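Local coordinates for probable 2-hydroxyhepta-2,4-diene-1,7-dioate isomerase (Thermus thermophilus, PDB 2DFU), which probably catalyses the isomerisation of 2-hydroxyhepta-2,4-diene-1,7-dioate and probably binds a metal ion, at residues Ile3-Phe6 / Arg10-Val13; Phe79-Asn84 / Ala143-Ala148; Leu86-Asn91 / Thr98-Pro103; Leu111-Glu116 / Thr187-Thr192; Asp123-Val128 / Leu134-Gly139. One frame throughout, in Å; residues are numbered along the deposited sequence.

Contact 1: Ile3-Phe6 / Arg10-Val13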
# COMPACT_ATOMS: atom_id res chain seq x y z
N ILE A 3 -17.55 4.46 -15.64
CA ILE A 3 -16.20 4.86 -16.02
C ILE A 3 -15.30 3.62 -15.96
O ILE A 3 -15.35 2.87 -14.98
CB ILE A 3 -15.64 5.94 -15.06
CG1 ILE A 3 -16.29 7.29 -15.38
CG2 ILE A 3 -14.12 6.00 -15.14
CD1 ILE A 3 -15.82 8.42 -14.47
N LEU A 4 -14.50 3.41 -16.99
CA LEU A 4 -13.61 2.25 -16.99
C LEU A 4 -12.19 2.56 -17.44
O LEU A 4 -11.92 3.63 -17.99
CB LEU A 4 -14.17 1.15 -17.90
CG LEU A 4 -14.23 1.49 -19.39
CD1 LEU A 4 -14.17 0.22 -20.23
CD2 LEU A 4 -15.50 2.27 -19.67
N ARG A 5 -11.29 1.63 -17.18
CA ARG A 5 -9.89 1.74 -17.60
C ARG A 5 -9.68 0.55 -18.51
O ARG A 5 -10.13 -0.55 -18.19
CB ARG A 5 -8.92 1.61 -16.41
CG ARG A 5 -8.61 2.91 -15.71
CD ARG A 5 -7.59 2.68 -14.60
NE ARG A 5 -6.23 2.52 -15.11
CZ ARG A 5 -5.49 1.42 -14.95
NH1 ARG A 5 -5.96 0.36 -14.31
NH2 ARG A 5 -4.25 1.41 -15.41
N PHE A 6 -9.00 0.75 -19.63
CA PHE A 6 -8.80 -0.34 -20.57
C PHE A 6 -7.50 -0.22 -21.36
O PHE A 6 -6.86 0.83 -21.38
CB PHE A 6 -9.97 -0.41 -21.54
CG PHE A 6 -10.13 0.83 -22.37
CD1 PHE A 6 -10.69 1.98 -21.83
CD2 PHE A 6 -9.68 0.85 -23.69
CE1 PHE A 6 -10.79 3.15 -22.58
CE2 PHE A 6 -9.77 2.01 -24.45
CZ PHE A 6 -10.33 3.17 -23.90
N ARG A 10 -5.80 3.35 -20.48
CA ARG A 10 -6.64 4.42 -21.00
C ARG A 10 -7.92 4.50 -20.17
O ARG A 10 -8.32 3.52 -19.55
CB ARG A 10 -7.00 4.18 -22.46
CG ARG A 10 -5.82 4.29 -23.43
CD ARG A 10 -6.23 3.92 -24.85
NE ARG A 10 -5.10 3.95 -25.78
CZ ARG A 10 -4.77 4.98 -26.55
NH1 ARG A 10 -5.49 6.09 -26.52
NH2 ARG A 10 -3.72 4.90 -27.35
N TRP A 11 -8.54 5.67 -20.15
CA TRP A 11 -9.79 5.87 -19.44
C TRP A 11 -10.91 6.09 -20.45
O TRP A 11 -10.67 6.56 -21.56
CB TRP A 11 -9.73 7.09 -18.51
CG TRP A 11 -8.90 6.89 -17.27
CD1 TRP A 11 -7.59 7.24 -17.09
CD2 TRP A 11 -9.35 6.35 -16.02
NE1 TRP A 11 -7.19 6.95 -15.80
CE2 TRP A 11 -8.25 6.41 -15.12
CE3 TRP A 11 -10.56 5.83 -15.56
CZ2 TRP A 11 -8.34 5.96 -13.80
CZ3 TRP A 11 -10.66 5.38 -14.25
CH2 TRP A 11 -9.55 5.45 -13.38
N GLY A 12 -12.13 5.74 -20.06
CA GLY A 12 -13.25 5.93 -20.95
C GLY A 12 -14.58 5.81 -20.24
O GLY A 12 -14.64 5.44 -19.06
N VAL A 13 -15.64 6.12 -20.97
CA VAL A 13 -17.00 6.04 -20.45
C VAL A 13 -17.74 4.99 -21.28
O VAL A 13 -17.52 4.88 -22.48
CB VAL A 13 -17.72 7.40 -20.58
CG1 VAL A 13 -19.18 7.26 -20.23
CG2 VAL A 13 -17.07 8.41 -19.64

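Contact 2: Phe79-Asn84 / Ala143-Ala148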
# COMPACT_ATOMS: atom_id res chain seq x y z
N PHE A 79 -7.56 -3.10 7.35
CA PHE A 79 -6.37 -3.80 6.92
C PHE A 79 -6.02 -3.32 5.51
O PHE A 79 -6.89 -2.81 4.79
CB PHE A 79 -6.52 -5.33 6.97
CG PHE A 79 -7.59 -5.88 6.07
CD1 PHE A 79 -8.90 -6.00 6.51
CD2 PHE A 79 -7.27 -6.33 4.79
CE1 PHE A 79 -9.88 -6.57 5.70
CE2 PHE A 79 -8.25 -6.90 3.97
CZ PHE A 79 -9.55 -7.03 4.42
N LEU A 80 -4.76 -3.46 5.14
CA LEU A 80 -4.29 -3.01 3.83
C LEU A 80 -4.00 -4.12 2.83
O LEU A 80 -3.75 -5.26 3.20
CB LEU A 80 -3.01 -2.17 3.99
CG LEU A 80 -3.07 -0.96 4.92
CD1 LEU A 80 -1.64 -0.50 5.22
CD2 LEU A 80 -3.88 0.16 4.29
N LYS A 81 -4.04 -3.75 1.56
CA LYS A 81 -3.71 -4.64 0.47
C LYS A 81 -2.81 -3.80 -0.43
O LYS A 81 -3.03 -2.60 -0.58
CB LYS A 81 -4.97 -5.07 -0.30
CG LYS A 81 -5.79 -6.15 0.40
CD LYS A 81 -7.17 -6.30 -0.23
CE LYS A 81 -7.32 -7.53 -1.11
NZ LYS A 81 -7.55 -8.79 -0.35
N GLY A 82 -1.77 -4.41 -0.98
CA GLY A 82 -0.90 -3.65 -1.86
C GLY A 82 -1.47 -3.69 -3.26
O GLY A 82 -2.31 -4.54 -3.54
N PRO A 83 -1.07 -2.77 -4.15
CA PRO A 83 -1.58 -2.75 -5.52
C PRO A 83 -1.31 -4.07 -6.27
O PRO A 83 -1.98 -4.38 -7.24
CB PRO A 83 -0.83 -1.58 -6.14
CG PRO A 83 -0.69 -0.63 -4.98
CD PRO A 83 -0.27 -1.57 -3.87
N ASN A 84 -0.32 -4.83 -5.80
CA ASN A 84 0.01 -6.11 -6.43
C ASN A 84 -1.17 -7.09 -6.37
O ASN A 84 -1.23 -8.04 -7.15
CB ASN A 84 1.22 -6.74 -5.75
CG ASN A 84 0.95 -7.08 -4.29
OD1 ASN A 84 0.80 -6.18 -3.45
ND2 ASN A 84 0.87 -8.37 -3.97
N ALA A 143 -15.64 -5.84 -5.97
CA ALA A 143 -14.39 -6.53 -5.69
C ALA A 143 -14.61 -7.88 -5.05
O ALA A 143 -15.69 -8.18 -4.55
CB ALA A 143 -13.53 -5.69 -4.76
N VAL A 144 -13.58 -8.70 -5.10
CA VAL A 144 -13.60 -9.99 -4.44
C VAL A 144 -12.36 -9.93 -3.56
O VAL A 144 -11.24 -9.85 -4.06
CB VAL A 144 -13.44 -11.17 -5.42
CG1 VAL A 144 -13.21 -12.44 -4.63
CG2 VAL A 144 -14.67 -11.30 -6.28
N ASP A 145 -12.56 -9.93 -2.25
CA ASP A 145 -11.45 -9.89 -1.32
C ASP A 145 -10.99 -11.33 -1.09
O ASP A 145 -11.51 -12.03 -0.23
CB ASP A 145 -11.92 -9.23 -0.00
CG ASP A 145 -10.88 -9.31 1.11
OD1 ASP A 145 -9.74 -9.73 0.86
OD2 ASP A 145 -11.22 -8.93 2.26
N ILE A 146 -10.03 -11.78 -1.90
CA ILE A 146 -9.50 -13.14 -1.77
C ILE A 146 -8.76 -13.26 -0.44
O ILE A 146 -7.92 -12.42 -0.11
CB ILE A 146 -8.54 -13.47 -2.92
CG1 ILE A 146 -9.29 -13.41 -4.26
CG2 ILE A 146 -7.93 -14.86 -2.71
CD1 ILE A 146 -10.30 -14.53 -4.46
N THR A 147 -9.07 -14.31 0.32
CA THR A 147 -8.47 -14.51 1.64
C THR A 147 -7.89 -15.90 1.90
O THR A 147 -8.56 -16.92 1.69
CB THR A 147 -9.52 -14.24 2.75
OG1 THR A 147 -10.09 -12.94 2.57
CG2 THR A 147 -8.90 -14.34 4.11
N ALA A 148 -6.65 -15.95 2.38
CA ALA A 148 -6.03 -17.22 2.72
C ALA A 148 -6.19 -17.32 4.24
O ALA A 148 -5.38 -16.79 5.00
CB ALA A 148 -4.57 -17.23 2.33

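Contact 3: Leu86-Asn91 / Thr98-Pro103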
# COMPACT_ATOMS: atom_id res chain seq x y z
N LEU A 86 -4.21 -6.43 -7.09
CA LEU A 86 -5.18 -6.15 -8.15
C LEU A 86 -5.12 -7.16 -9.29
O LEU A 86 -4.05 -7.54 -9.77
CB LEU A 86 -4.96 -4.74 -8.69
CG LEU A 86 -5.27 -3.63 -7.68
CD1 LEU A 86 -4.82 -2.29 -8.23
CD2 LEU A 86 -6.76 -3.62 -7.38
N ALA A 87 -6.30 -7.58 -9.73
CA ALA A 87 -6.41 -8.54 -10.82
C ALA A 87 -7.49 -8.07 -11.79
O ALA A 87 -8.55 -7.61 -11.36
CB ALA A 87 -6.75 -9.92 -10.27
N ARG A 88 -7.22 -8.17 -13.09
CA ARG A 88 -8.17 -7.73 -14.11
C ARG A 88 -9.52 -8.41 -14.02
O ARG A 88 -9.62 -9.60 -13.78
CB ARG A 88 -7.60 -7.97 -15.52
CG ARG A 88 -6.36 -7.16 -15.86
CD ARG A 88 -5.97 -7.37 -17.32
NE ARG A 88 -5.60 -8.76 -17.57
CZ ARG A 88 -4.40 -9.26 -17.30
NH1 ARG A 88 -3.45 -8.48 -16.79
NH2 ARG A 88 -4.16 -10.54 -17.54
N PRO A 89 -10.60 -7.63 -14.23
CA PRO A 89 -11.96 -8.14 -14.18
C PRO A 89 -12.30 -8.76 -15.53
O PRO A 89 -11.82 -8.31 -16.57
CB PRO A 89 -12.79 -6.89 -13.93
CG PRO A 89 -12.03 -5.86 -14.72
CD PRO A 89 -10.59 -6.16 -14.38
N GLY A 90 -13.13 -9.79 -15.53
CA GLY A 90 -13.51 -10.38 -16.79
C GLY A 90 -14.35 -9.39 -17.58
O GLY A 90 -15.19 -8.69 -17.01
N ASN A 91 -14.10 -9.31 -18.88
CA ASN A 91 -14.85 -8.44 -19.78
C ASN A 91 -16.24 -9.08 -19.92
O ASN A 91 -16.36 -10.25 -20.28
CB ASN A 91 -14.15 -8.41 -21.14
CG ASN A 91 -14.75 -7.40 -22.09
OD1 ASN A 91 -15.96 -7.35 -22.29
ND2 ASN A 91 -13.89 -6.58 -22.70
N THR A 98 -11.54 -13.88 -20.42
CA THR A 98 -10.70 -12.69 -20.26
C THR A 98 -10.28 -12.37 -18.83
O THR A 98 -9.24 -11.76 -18.61
CB THR A 98 -11.39 -11.44 -20.83
OG1 THR A 98 -12.72 -11.35 -20.29
CG2 THR A 98 -11.46 -11.52 -22.35
N ALA A 99 -11.09 -12.77 -17.85
CA ALA A 99 -10.77 -12.49 -16.46
C ALA A 99 -9.38 -13.02 -16.09
O ALA A 99 -9.00 -14.13 -16.48
CB ALA A 99 -11.81 -13.12 -15.54
N GLU A 100 -8.61 -12.22 -15.36
CA GLU A 100 -7.28 -12.63 -14.95
C GLU A 100 -7.46 -13.65 -13.84
O GLU A 100 -8.06 -13.36 -12.81
CB GLU A 100 -6.48 -11.43 -14.45
CG GLU A 100 -5.12 -11.80 -13.86
CD GLU A 100 -4.21 -10.59 -13.70
OE1 GLU A 100 -4.74 -9.47 -13.50
OE2 GLU A 100 -2.97 -10.76 -13.76
N PRO A 101 -6.94 -14.87 -14.04
CA PRO A 101 -7.08 -15.91 -13.01
C PRO A 101 -6.33 -15.58 -11.72
O PRO A 101 -5.27 -14.97 -11.75
CB PRO A 101 -6.50 -17.16 -13.69
CG PRO A 101 -6.63 -16.87 -15.16
CD PRO A 101 -6.26 -15.41 -15.23
N VAL A 102 -6.92 -15.98 -10.61
CA VAL A 102 -6.29 -15.81 -9.31
C VAL A 102 -5.68 -17.19 -9.05
O VAL A 102 -6.39 -18.17 -8.88
CB VAL A 102 -7.32 -15.52 -8.19
CG1 VAL A 102 -6.62 -15.47 -6.84
CG2 VAL A 102 -8.04 -14.21 -8.47
N PRO A 103 -4.34 -17.28 -9.06
CA PRO A 103 -3.71 -18.58 -8.82
C PRO A 103 -3.99 -19.09 -7.41
O PRO A 103 -3.90 -18.32 -6.45
CB PRO A 103 -2.22 -18.28 -9.01
CG PRO A 103 -2.22 -17.10 -9.94
CD PRO A 103 -3.34 -16.26 -9.40
O HOH W 1 -3.24 -7.29 -12.58
O HOH W 2 -9.70 -11.51 -11.84
O HOH W 3 -6.10 -12.24 -18.51

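Contact 4: Leu111-Glu116 / Thr187-Thr192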
# COMPACT_ATOMS: atom_id res chain seq x y z
N LEU A 111 -8.28 -21.10 0.89
CA LEU A 111 -8.60 -19.90 0.12
C LEU A 111 -10.11 -19.67 0.13
O LEU A 111 -10.88 -20.56 -0.23
CB LEU A 111 -8.12 -20.05 -1.32
CG LEU A 111 -7.93 -18.74 -2.09
CD1 LEU A 111 -6.74 -17.98 -1.51
CD2 LEU A 111 -7.72 -19.03 -3.56
N HIS A 112 -10.52 -18.47 0.54
CA HIS A 112 -11.94 -18.12 0.62
C HIS A 112 -12.30 -16.87 -0.17
O HIS A 112 -11.46 -15.99 -0.38
CB HIS A 112 -12.36 -17.91 2.07
CG HIS A 112 -12.45 -19.18 2.87
ND1 HIS A 112 -11.35 -19.97 3.13
CD2 HIS A 112 -13.50 -19.78 3.47
CE1 HIS A 112 -11.73 -21.00 3.87
NE2 HIS A 112 -13.03 -20.91 4.09
N TYR A 113 -13.56 -16.79 -0.60
CA TYR A 113 -14.07 -15.65 -1.36
C TYR A 113 -14.95 -14.74 -0.50
O TYR A 113 -15.63 -15.21 0.42
CB TYR A 113 -14.89 -16.13 -2.57
CG TYR A 113 -15.99 -17.11 -2.22
CD1 TYR A 113 -17.23 -16.68 -1.73
CD2 TYR A 113 -15.79 -18.49 -2.37
CE1 TYR A 113 -18.24 -17.59 -1.39
CE2 TYR A 113 -16.78 -19.41 -2.03
CZ TYR A 113 -18.00 -18.96 -1.54
OH TYR A 113 -18.95 -19.89 -1.19
N GLU A 114 -14.91 -13.45 -0.80
CA GLU A 114 -15.70 -12.45 -0.09
C GLU A 114 -16.06 -11.34 -1.08
O GLU A 114 -15.21 -10.51 -1.42
CB GLU A 114 -14.87 -11.87 1.07
CG GLU A 114 -14.59 -12.86 2.21
CD GLU A 114 -13.62 -12.32 3.27
OE1 GLU A 114 -13.43 -11.09 3.36
OE2 GLU A 114 -13.05 -13.13 4.03
N GLY A 115 -17.31 -11.33 -1.55
CA GLY A 115 -17.75 -10.31 -2.49
C GLY A 115 -17.98 -9.00 -1.76
O GLY A 115 -18.54 -9.01 -0.67
N GLU A 116 -17.58 -7.87 -2.34
CA GLU A 116 -17.75 -6.59 -1.64
C GLU A 116 -17.95 -5.38 -2.54
O GLU A 116 -17.53 -5.36 -3.70
CB GLU A 116 -16.53 -6.32 -0.76
CG GLU A 116 -16.22 -7.40 0.27
CD GLU A 116 -15.00 -7.07 1.11
OE1 GLU A 116 -14.63 -5.88 1.19
OE2 GLU A 116 -14.42 -8.00 1.70
N THR A 187 -23.01 -12.74 -4.47
CA THR A 187 -21.88 -13.53 -4.96
C THR A 187 -22.35 -14.90 -5.44
O THR A 187 -23.11 -15.57 -4.74
CB THR A 187 -20.83 -13.75 -3.85
OG1 THR A 187 -20.34 -12.49 -3.39
CG2 THR A 187 -19.67 -14.58 -4.38
N TYR A 188 -21.91 -15.30 -6.62
CA TYR A 188 -22.27 -16.59 -7.19
C TYR A 188 -21.00 -17.39 -7.48
O TYR A 188 -20.03 -16.85 -8.02
CB TYR A 188 -23.06 -16.42 -8.49
CG TYR A 188 -24.34 -15.64 -8.36
CD1 TYR A 188 -24.34 -14.24 -8.39
CD2 TYR A 188 -25.57 -16.29 -8.19
CE1 TYR A 188 -25.51 -13.51 -8.25
CE2 TYR A 188 -26.75 -15.57 -8.05
CZ TYR A 188 -26.72 -14.18 -8.08
OH TYR A 188 -27.88 -13.47 -7.93
N VAL A 189 -21.00 -18.66 -7.11
CA VAL A 189 -19.85 -19.51 -7.38
C VAL A 189 -20.35 -20.72 -8.17
O VAL A 189 -21.21 -21.47 -7.71
CB VAL A 189 -19.17 -19.97 -6.07
CG1 VAL A 189 -18.04 -20.94 -6.39
CG2 VAL A 189 -18.61 -18.76 -5.32
N ASN A 190 -19.81 -20.88 -9.37
CA ASN A 190 -20.20 -21.97 -10.25
C ASN A 190 -21.72 -21.97 -10.47
O ASN A 190 -22.37 -23.01 -10.44
CB ASN A 190 -19.71 -23.30 -9.69
CG ASN A 190 -18.19 -23.34 -9.54
OD1 ASN A 190 -17.46 -22.81 -10.38
ND2 ASN A 190 -17.71 -23.95 -8.46
N GLY A 191 -22.26 -20.78 -10.69
CA GLY A 191 -23.69 -20.63 -10.94
C GLY A 191 -24.62 -20.63 -9.74
O GLY A 191 -25.83 -20.47 -9.91
N THR A 192 -24.08 -20.80 -8.54
CA THR A 192 -24.91 -20.84 -7.34
C THR A 192 -24.70 -19.67 -6.38
O THR A 192 -23.56 -19.32 -6.03
CB THR A 192 -24.66 -22.15 -6.56
OG1 THR A 192 -24.86 -23.27 -7.43
CG2 THR A 192 -25.61 -22.26 -5.39

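Contact 5: Asp123-Val128 / Leu134-Gly139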
# COMPACT_ATOMS: atom_id res chain seq x y z
N ASP A 123 -11.50 12.83 -4.67
CA ASP A 123 -10.72 13.96 -4.18
C ASP A 123 -9.99 13.56 -2.90
O ASP A 123 -10.50 12.77 -2.11
CB ASP A 123 -11.65 15.15 -3.87
CG ASP A 123 -12.59 15.48 -5.02
OD1 ASP A 123 -12.11 15.73 -6.15
OD2 ASP A 123 -13.83 15.47 -4.81
N ARG A 124 -8.79 14.09 -2.72
CA ARG A 124 -7.99 13.80 -1.53
C ARG A 124 -8.84 13.96 -0.26
O ARG A 124 -9.65 14.89 -0.16
CB ARG A 124 -6.77 14.73 -1.48
CG ARG A 124 -5.88 14.54 -0.25
CD ARG A 124 -4.54 15.28 -0.37
NE ARG A 124 -3.69 14.71 -1.42
CZ ARG A 124 -3.62 15.16 -2.67
NH1 ARG A 124 -4.35 16.20 -3.05
NH2 ARG A 124 -2.84 14.56 -3.55
N MET A 125 -8.67 13.06 0.69
CA MET A 125 -9.42 13.10 1.93
C MET A 125 -8.53 13.07 3.17
O MET A 125 -7.75 12.13 3.37
CB MET A 125 -10.39 11.91 2.01
CG MET A 125 -11.38 11.82 0.87
SD MET A 125 -12.50 10.42 1.10
CE MET A 125 -13.70 11.13 2.28
N ARG A 126 -8.65 14.11 4.00
CA ARG A 126 -7.91 14.23 5.26
C ARG A 126 -8.81 14.95 6.26
O ARG A 126 -9.21 16.09 6.03
CB ARG A 126 -6.62 15.04 5.06
CG ARG A 126 -5.90 15.34 6.37
CD ARG A 126 -4.56 16.02 6.14
NE ARG A 126 -3.87 16.30 7.40
CZ ARG A 126 -4.24 17.24 8.27
NH1 ARG A 126 -5.29 18.00 8.02
NH2 ARG A 126 -3.56 17.40 9.39
N HIS A 127 -9.15 14.28 7.36
CA HIS A 127 -10.03 14.84 8.38
C HIS A 127 -11.32 15.33 7.71
O HIS A 127 -11.61 16.53 7.70
CB HIS A 127 -9.37 16.02 9.12
CG HIS A 127 -8.05 15.68 9.75
ND1 HIS A 127 -7.71 14.40 10.12
CD2 HIS A 127 -7.01 16.46 10.10
CE1 HIS A 127 -6.51 14.40 10.67
NE2 HIS A 127 -6.06 15.65 10.67
N VAL A 128 -12.07 14.40 7.14
CA VAL A 128 -13.32 14.71 6.47
C VAL A 128 -14.47 14.19 7.33
O VAL A 128 -14.46 13.04 7.75
CB VAL A 128 -13.38 14.05 5.07
CG1 VAL A 128 -14.72 14.34 4.40
CG2 VAL A 128 -12.23 14.55 4.21
N LEU A 134 -19.01 11.30 1.07
CA LEU A 134 -19.45 10.92 -0.27
C LEU A 134 -19.14 11.89 -1.39
O LEU A 134 -19.02 11.49 -2.55
CB LEU A 134 -20.95 10.61 -0.25
CG LEU A 134 -21.35 9.48 0.69
CD1 LEU A 134 -22.82 9.11 0.47
CD2 LEU A 134 -20.45 8.27 0.44
N ASP A 135 -19.01 13.17 -1.06
CA ASP A 135 -18.72 14.16 -2.08
C ASP A 135 -17.31 14.00 -2.65
O ASP A 135 -17.01 14.52 -3.72
CB ASP A 135 -18.88 15.56 -1.50
CG ASP A 135 -18.88 16.63 -2.58
OD1 ASP A 135 -19.82 16.64 -3.41
OD2 ASP A 135 -17.94 17.46 -2.60
N HIS A 136 -16.45 13.29 -1.93
CA HIS A 136 -15.07 13.07 -2.37
C HIS A 136 -14.92 11.76 -3.13
O HIS A 136 -13.82 11.39 -3.53
CB HIS A 136 -14.12 13.03 -1.16
CG HIS A 136 -14.02 14.32 -0.42
ND1 HIS A 136 -15.07 14.86 0.29
CD2 HIS A 136 -12.98 15.18 -0.27
CE1 HIS A 136 -14.69 16.00 0.84
NE2 HIS A 136 -13.43 16.22 0.51
N VAL A 137 -16.03 11.05 -3.33
CA VAL A 137 -16.00 9.77 -4.03
C VAL A 137 -16.15 9.91 -5.54
O VAL A 137 -17.05 10.61 -6.02
CB VAL A 137 -17.14 8.83 -3.52
CG1 VAL A 137 -17.22 7.57 -4.38
CG2 VAL A 137 -16.88 8.45 -2.07
N LEU A 138 -15.26 9.27 -6.29
CA LEU A 138 -15.34 9.30 -7.74
C LEU A 138 -16.46 8.35 -8.14
O LEU A 138 -17.36 8.71 -8.90
CB LEU A 138 -14.03 8.86 -8.38
CG LEU A 138 -14.06 8.68 -9.91
CD1 LEU A 138 -14.39 10.01 -10.59
CD2 LEU A 138 -12.72 8.15 -10.40
N GLY A 139 -16.41 7.12 -7.63
CA GLY A 139 -17.44 6.16 -7.97
C GLY A 139 -17.36 4.85 -7.21
O GLY A 139 -16.51 4.67 -6.34

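Contact 1: Ile3-Phe6 / Arg10-Val13
R5 and W11 pack against each other in an antiparallel beta hairpin made by strands 2-6 and 10-15. L4 with G12 and F6 with R10 are the hydrogen-bonded pairs. I3 with V13 and R5 with W11 are the non-hydrogen-bonded ones. The straightest bond runs from L4 N to G12 O, 2.9 Å long with 171° at the hydrogen.

I3, R5, W11 and V13 share one face of the hairpin. R5 CB leaves its strand 3.7 Å from R10 O. R5 CG then lies over the six-membered ring of W11, 3.3 Å from its centroid, in a CH-pi contact. R5 CD stays above the ring, 3.5 Å from W11 CZ2. A bend at chi3 (76°) turns the guanidinium off the indole. R5 CZ ends 6.0 Å from the same centroid, so any cation-pi attraction is weak at most. At the tip, NH1 bonds to P43 O. I3 CG2 meets the indole at its edge, 3.6 Å from W11 CE3. With an alanine in place of W11, the R5 methylenes would probably lose the flat surface they lie on and I3 CG2 its neighbour.

L4, F6 and R10 point to the other face. R10 CB sits over the F6 ring, and the R10 guanidinium forms salt bridges with E8 and E21. F6 CG stands between its own backbone N and carbonyl carbon (chi1 62°), which lays the ring along the second strand. The ring edge there comes 3.6 Å from the backbone, F6 CE1 to W11 O.

Contact 2: Phe79-Asn84 / Ala143-Ala148
K81 ends strand 78-81, and D145 sits in the break of strand 137-148; their CA atoms, the nearest across the two segments, are 9.5 Å apart. Side chains therefore make the contact.

The K81 chain bends at chi3 and chi4 and brings NZ to D145 OD1 at 2.7 Å, a hydrogen-bonded salt bridge. The ammonium comes from above the carboxylate, 42° out of its plane. D145 CG is anti to the backbone N (chi1 172°), which carries the carboxylate toward strand 78-81. NZ also bonds to K162 O and, weakly, to F167 O.

The other oxygen meets F79. D145 OD2 lies at the edge of the phenyl ring, in its plane, 3.3 Å from F79 CZ. Ring and carboxylate planes are 31° apart. OD2 also has a salt bridge to K162. The F79 ring also packs edge-to-face with W158, and Q157 of the second subunit touches the F79 side chain too.

T147 OG1 bonds back to D145 O at 3.3 Å and also to K162 NZ, so K162 ties both residues together. E114 and E116 come close to D145 OD2. Three carboxylates gathered in a buried place, with two lysines beside them, are consistent with the acidic metal site of fumarylacetoacetate hydrolase relatives. The K81 bridge and the F79 edge probably help to fix the rotation of D145 there.

Contact 3: Leu86-Asn91 / Thr98-Pro103
R88 and E100 lie on two extended segments that run in opposite senses, with their CA atoms 5.1 Å apart. The chains draw closer at G90 and A99. E100 N bonds to R88 O at 3.2 Å, coming from above the carbonyl plane.

The E100 side chain reaches straight across to the first segment. Its CG is anti to the backbone N (chi1 174°) and the chain is extended beyond it, which brings OE1 to the R88 backbone. R88 N donates to E100 OE1 at 2.8 Å and 166°, on the anti lone pair of that oxygen. One water bridges OE1 and L86 O. The R88 guanidinium stacks over the carboxylate, the planes only 20° apart. R88 NH1 is 3.7 Å from E100 OE1, a long salt bridge. The oxygen stands well above the guanidinium plane, so the attraction is electrostatic only. The second oxygen, OE2, has its own salt bridge to K166. The buried carboxylate thus has partners at both oxygens.

Two more waters bridge the segments. One joins R88 O to E100 O. The other lies at the edge of the R88 guanidinium, in its plane, between NH2 and T98 O. Further on, N91 N bonds to T98 OG1 at 2.8 Å, and T98 OG1 also bonds to D94 O. A99 CB rests on G90 CA at 3.5 Å.

The connection between the segments holds most of the short helix 95-98. A87 pairs with strand 168-175, while V102 pairs with strand 250-259, so the contact sits where these two parts of the fold meet.

Contact 4: Leu111-Glu116 / Thr187-Thr192
Y113 and V189 pack strand 111-121 against the hairpin of strands 184-189 and 192-198, which turns through a type I' turn from V189 to T192. The contact joins strand 111-121 to the five-stranded sheet through side chains.

V189 CG2 sits over one face of the Y113 ring, 3.9 Å from the centroid and 14° off the ring normal, as a CH-pi contact. Its closest ring atoms include Y113 CE2, 3.8 Å away. Y113 CG takes the position between its backbone N and carbonyl carbon (chi1 53°), which points the ring out to the hairpin. T187 CG2 approaches the same ring at Y113 CD1, 4.2 Å off. L242 and R194 also pack on the Y113 side chain. A serine at Y113 would probably open a gap beside V189 CG2 and leave that methyl without its ring face.

G115 comes close to T187, with G115 CA 3.5 Å from T187 OG1. The chains come this close because G115 has no side chain.

The contact is thus apolar at Y113 and V189. Near G115, one amide oxygen, Q195 OE1, accepts a bond from each strand, from G115 N and from T187 OG1.

Contact 5: Asp123-Val128 / Leu134-Gly139
H136 fills the crook of loop 123-128, in the connection between the antiparallel strands 111-121 and 137-148. D123 N bonds to H136 O at 3.0 Å and 162°, just past the strand pairing, where H136 also bonds to the G122 backbone. Further along, L138 and G139 both face V120 in a classic beta bulge.

The imidazole is held from several directions. R124 O lies at its edge, 3.3 Å from H136 CD2. D123 CB comes to the same atom at 3.8 Å. M125 CG packs on H136 CB at 3.6 Å. The M125 chain bends at chi3 (81°), which brings CE round to H136 CB at 4.0 Å. The sulfur stands obliquely to the ring, with M125 SD 5.2 Å from its centroid. V128 CG1 approaches H136 CE1 obliquely, 3.9 Å away. Beyond the loop, M125 and V137 rest on L210 of helix 206-214.

H136 ND1 bonds to K132 O in the short helix 130-133. The ring is therefore pinned at ND1 and packed at CD2 and CE1, and this probably fixes its rotation. D123 and D135 are exposed, and their like charges probably repel only mildly.

In the fold
Contact 1 comes first along the chain, in the N-terminal region; the other four lie in the fumarylacetoacetate hydrolase-like part. Contacts 2 and 4 cross in sequence: contact 2 uses strand 137-148 and contact 4 its neighbour 111-121. Their centres are about 15 Å apart, and they touch through probable backbone bonds of D145 with E114 and of T147 with H112. Contact 3 touches contact 2 by packing of V102 on I146. Contact 5 lies at the far end of the same strand pair, its centre about 29 Å from that of contact 4, and on the opposite side of the chain's centre. The pair thus runs from the peripheral turn to the acidic cluster, and contacts 2 and 5 both reach the second subunit.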